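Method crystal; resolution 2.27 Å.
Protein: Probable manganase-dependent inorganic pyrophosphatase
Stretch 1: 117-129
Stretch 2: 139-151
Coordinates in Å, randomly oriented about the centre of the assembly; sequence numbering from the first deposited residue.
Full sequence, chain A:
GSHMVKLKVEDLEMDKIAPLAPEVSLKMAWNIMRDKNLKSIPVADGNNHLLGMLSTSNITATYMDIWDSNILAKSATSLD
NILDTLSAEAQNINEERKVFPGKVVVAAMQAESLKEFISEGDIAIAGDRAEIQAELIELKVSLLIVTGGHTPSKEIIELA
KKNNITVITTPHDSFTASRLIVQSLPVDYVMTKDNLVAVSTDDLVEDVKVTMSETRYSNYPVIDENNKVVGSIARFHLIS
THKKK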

# COMPACT_ATOMS: atom_id res chain seq x y z
N PHE A 117 3.02 -18.01 18.87
CA PHE A 117 2.68 -16.86 18.02
C PHE A 117 1.36 -17.06 17.27
O PHE A 117 0.72 -16.12 16.83
CB PHE A 117 3.81 -16.60 17.01
CG PHE A 117 5.14 -16.26 17.65
CD1 PHE A 117 5.32 -15.04 18.30
CD2 PHE A 117 6.20 -17.14 17.59
CE1 PHE A 117 6.56 -14.72 18.89
CE2 PHE A 117 7.43 -16.82 18.18
CZ PHE A 117 7.60 -15.62 18.83
N ILE A 118 0.97 -18.32 17.14
CA ILE A 118 -0.12 -18.68 16.25
C ILE A 118 -1.22 -19.35 17.04
O ILE A 118 -0.98 -20.23 17.86
CB ILE A 118 0.38 -19.55 15.08
CG1 ILE A 118 1.37 -18.75 14.23
CG2 ILE A 118 -0.81 -20.05 14.23
CD1 ILE A 118 2.06 -19.53 13.13
N SER A 119 -2.42 -18.94 16.75
CA SER A 119 -3.56 -19.15 17.61
C SER A 119 -4.79 -19.56 16.77
O SER A 119 -4.96 -19.11 15.62
CB SER A 119 -3.81 -17.82 18.33
OG SER A 119 -4.50 -17.98 19.53
N GLU A 120 -5.64 -20.41 17.34
CA GLU A 120 -6.89 -20.83 16.65
C GLU A 120 -7.54 -19.64 15.94
O GLU A 120 -7.83 -18.62 16.54
CB GLU A 120 -7.89 -21.52 17.61
CG GLU A 120 -9.35 -21.67 17.04
CD GLU A 120 -10.16 -22.81 17.66
OE1 GLU A 120 -9.69 -23.48 18.59
OE2 GLU A 120 -11.29 -23.05 17.19
N GLY A 121 -7.75 -19.79 14.64
CA GLY A 121 -8.43 -18.77 13.83
C GLY A 121 -7.52 -17.88 13.03
O GLY A 121 -7.97 -17.10 12.15
N ASP A 122 -6.24 -17.97 13.32
CA ASP A 122 -5.25 -17.14 12.61
C ASP A 122 -5.15 -17.52 11.14
O ASP A 122 -5.62 -18.58 10.70
CB ASP A 122 -3.88 -17.18 13.31
CG ASP A 122 -3.85 -16.31 14.57
OD1 ASP A 122 -4.77 -15.47 14.79
OD2 ASP A 122 -2.92 -16.47 15.35
N ILE A 123 -4.55 -16.60 10.39
CA ILE A 123 -4.14 -16.85 9.02
C ILE A 123 -2.63 -16.98 8.99
O ILE A 123 -1.88 -16.03 9.30
CB ILE A 123 -4.58 -15.70 8.10
CG1 ILE A 123 -6.11 -15.54 8.18
CG2 ILE A 123 -4.18 -15.97 6.68
CD1 ILE A 123 -6.59 -14.71 9.30
N ALA A 124 -2.18 -18.17 8.61
CA ALA A 124 -0.76 -18.51 8.64
C ALA A 124 -0.16 -18.63 7.26
O ALA A 124 -0.63 -19.36 6.43
CB ALA A 124 -0.53 -19.81 9.41
N ILE A 125 0.91 -17.89 7.05
CA ILE A 125 1.67 -17.99 5.82
C ILE A 125 2.85 -18.89 6.10
O ILE A 125 3.64 -18.63 6.99
CB ILE A 125 2.17 -16.63 5.35
CG1 ILE A 125 0.97 -15.75 4.99
CG2 ILE A 125 3.11 -16.82 4.21
CD1 ILE A 125 1.32 -14.29 4.90
N ALA A 126 2.92 -19.98 5.34
CA ALA A 126 3.85 -21.08 5.60
C ALA A 126 4.52 -21.56 4.34
O ALA A 126 3.99 -21.42 3.24
CB ALA A 126 3.10 -22.26 6.23
N GLY A 127 5.68 -22.17 4.53
CA GLY A 127 6.42 -22.79 3.43
C GLY A 127 6.04 -24.23 3.15
O GLY A 127 4.99 -24.72 3.54
N ASP A 128 6.99 -24.90 2.50
CA ASP A 128 6.85 -26.25 1.93
C ASP A 128 6.87 -27.33 3.01
O ASP A 128 6.45 -28.49 2.78
CB ASP A 128 8.02 -26.51 0.96
CG ASP A 128 7.71 -27.55 -0.10
OD1 ASP A 128 6.82 -28.41 0.11
OD2 ASP A 128 8.37 -27.51 -1.16
N ARG A 129 7.37 -26.97 4.19
CA ARG A 129 7.57 -27.95 5.25
C ARG A 129 6.25 -28.56 5.69
O ARG A 129 5.36 -27.84 6.16
CB ARG A 129 8.30 -27.31 6.45
CG ARG A 129 9.74 -26.84 6.16
CD ARG A 129 10.47 -26.37 7.45
NE ARG A 129 10.50 -27.43 8.47
CZ ARG A 129 10.81 -27.25 9.75
NH1 ARG A 129 11.13 -26.05 10.23
NH2 ARG A 129 10.80 -28.30 10.58
N LEU A 139 -3.30 -26.51 15.22
CA LEU A 139 -3.56 -25.30 16.01
C LEU A 139 -4.86 -24.64 15.56
O LEU A 139 -5.24 -23.57 16.04
CB LEU A 139 -2.39 -24.31 15.92
CG LEU A 139 -1.17 -24.59 16.81
CD1 LEU A 139 0.03 -23.70 16.40
CD2 LEU A 139 -1.53 -24.37 18.25
N LYS A 140 -5.53 -25.29 14.61
CA LYS A 140 -6.83 -24.84 14.09
C LYS A 140 -6.80 -23.42 13.55
O LYS A 140 -7.64 -22.59 13.83
CB LYS A 140 -7.92 -25.00 15.15
CG LYS A 140 -8.08 -26.48 15.64
CD LYS A 140 -9.02 -26.55 16.83
CE LYS A 140 -9.43 -27.99 17.16
NZ LYS A 140 -8.36 -28.72 17.88
N VAL A 141 -5.78 -23.15 12.75
CA VAL A 141 -5.76 -21.93 11.96
C VAL A 141 -7.01 -21.93 11.07
O VAL A 141 -7.50 -22.99 10.65
CB VAL A 141 -4.50 -21.79 11.12
CG1 VAL A 141 -3.24 -21.57 12.03
CG2 VAL A 141 -4.33 -23.00 10.23
N SER A 142 -7.56 -20.76 10.84
CA SER A 142 -8.73 -20.65 10.00
C SER A 142 -8.31 -20.73 8.53
O SER A 142 -9.07 -21.13 7.67
CB SER A 142 -9.49 -19.35 10.27
OG SER A 142 -8.71 -18.23 9.91
N LEU A 143 -7.06 -20.36 8.26
CA LEU A 143 -6.55 -20.37 6.88
C LEU A 143 -5.07 -20.62 6.82
O LEU A 143 -4.28 -19.87 7.41
CB LEU A 143 -6.89 -19.08 6.14
CG LEU A 143 -6.41 -18.94 4.69
CD1 LEU A 143 -6.94 -20.10 3.83
CD2 LEU A 143 -6.81 -17.58 4.11
N LEU A 144 -4.73 -21.68 6.10
CA LEU A 144 -3.35 -22.01 5.78
C LEU A 144 -3.02 -21.59 4.35
O LEU A 144 -3.63 -22.06 3.40
CB LEU A 144 -3.12 -23.50 5.97
CG LEU A 144 -1.69 -24.03 5.74
CD1 LEU A 144 -0.69 -23.28 6.58
CD2 LEU A 144 -1.65 -25.52 6.06
N ILE A 145 -2.08 -20.66 4.23
CA ILE A 145 -1.55 -20.22 2.94
C ILE A 145 -0.15 -20.79 2.75
O ILE A 145 0.79 -20.40 3.43
CB ILE A 145 -1.53 -18.69 2.82
CG1 ILE A 145 -2.85 -18.09 3.30
CG2 ILE A 145 -1.33 -18.26 1.39
CD1 ILE A 145 -2.97 -16.58 3.05
N VAL A 146 -0.02 -21.73 1.82
CA VAL A 146 1.28 -22.32 1.49
C VAL A 146 1.91 -21.53 0.36
O VAL A 146 1.27 -21.28 -0.67
CB VAL A 146 1.18 -23.81 1.14
CG1 VAL A 146 2.59 -24.39 0.83
CG2 VAL A 146 0.51 -24.60 2.29
N THR A 147 3.16 -21.11 0.58
CA THR A 147 3.91 -20.28 -0.37
C THR A 147 4.68 -21.14 -1.36
O THR A 147 4.72 -22.36 -1.26
CB THR A 147 4.98 -19.35 0.34
OG1 THR A 147 5.96 -20.15 1.01
CG2 THR A 147 4.37 -18.45 1.37
N GLY A 148 5.29 -20.47 -2.32
CA GLY A 148 6.24 -21.10 -3.24
C GLY A 148 5.64 -21.91 -4.36
O GLY A 148 6.38 -22.48 -5.18
N GLY A 149 4.31 -21.97 -4.42
CA GLY A 149 3.60 -22.77 -5.43
C GLY A 149 3.64 -24.25 -5.06
O GLY A 149 3.27 -25.11 -5.84
N HIS A 150 4.07 -24.51 -3.83
CA HIS A 150 4.26 -25.87 -3.31
C HIS A 150 2.99 -26.51 -2.76
O HIS A 150 2.85 -26.70 -1.55
CB HIS A 150 5.34 -25.86 -2.23
CG HIS A 150 6.69 -25.45 -2.75
ND1 HIS A 150 7.45 -24.46 -2.16
CD2 HIS A 150 7.40 -25.89 -3.82
CE1 HIS A 150 8.57 -24.31 -2.84
NE2 HIS A 150 8.57 -25.17 -3.85
N THR A 151 2.06 -26.84 -3.65
CA THR A 151 0.82 -27.50 -3.24
C THR A 151 1.18 -28.61 -2.23
O THR A 151 2.04 -29.43 -2.50
CB THR A 151 0.04 -28.10 -4.44
OG1 THR A 151 -0.13 -27.11 -5.47
CG2 THR A 151 -1.34 -28.58 -4.00

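Two neighbouring parallel strands, 123-126 and 143-146, hold the stretches together, their axes 4.9 Å apart at closest approach and inclined by 19°; together the stretches bury 913 Å². As in any parallel pair, each bonding residue gives its amide to one partner residue and takes an amide from the partner two residues further on. A124 N donates to L143 O (3.0 Å) and A124 O accepts from I145 N (2.9 Å); one step on, A126 N donates to I145 O (2.9 Å) and A126 O accepts from T147 N (2.8 Å). A124 and A126 thus spend both their amides and their carbonyls on the second stretch, and L143 O and I145 O are each satisfied by an alanine amide. CA-H...O contacts fill in between, from I123 CA to L143 O (3.4 Å) and from V146 CA to A126 O (3.3 Å).

At the leading end, a type II turn from S119 to D122 presents its polar backbone to the other chain segment. The turn is closed by D122 N to S119 O (2.9 Å) and braced by S119 N to D122 OD2 (2.9 Å); the carboxylate of D122 is also bonded elsewhere in the structure. G121 N donates to K140 O (2.9 Å), where K140, at positive phi, is the first residue past a helix that closes in a Schellman motif. G121 has phi 100°, and a CB there would jam against the preceding carbonyl, so glycine suits the turn. Its carbonyl is not left idle: S142, with chi1 in p, donates from OG to G121 O at 2.6 Å. D122 O receives two amides, S142 N at 2.9 Å and, weakly, L143 N at 3.3 Å.

At the trailing end, T147, also in p, adds a hydrogen bond from OG1 to A126 O (3.2 Å) to the one from its amide, so that this carbonyl accepts twice from one residue.

Apolar side chains pack along both faces of the sheet. With L143 and I145 lie I123 and I125: I123 CG2 meets L143 CD2 at 4.0 Å and I145 CD1 at 3.9 Å, while I125 CG2 reaches T147 CG2 at 3.5 Å. On the face of A124 and A126, the small methyls fit beside larger neighbours, A126 CB lying 3.9 Å from L144 CD1 and A124 CB 4.2 Å from V141 CG1. I118 extends the buried apolar patch, its CG2 3.6 Å from V141 CG1.

Beyond the strands, D128 OD2 sits over one face of the H150 ring, 3.1 Å from H150 CG. D128 OD2 also comes within 3.3 Å of H150 ND1, but the angle is too poor for a hydrogen bond.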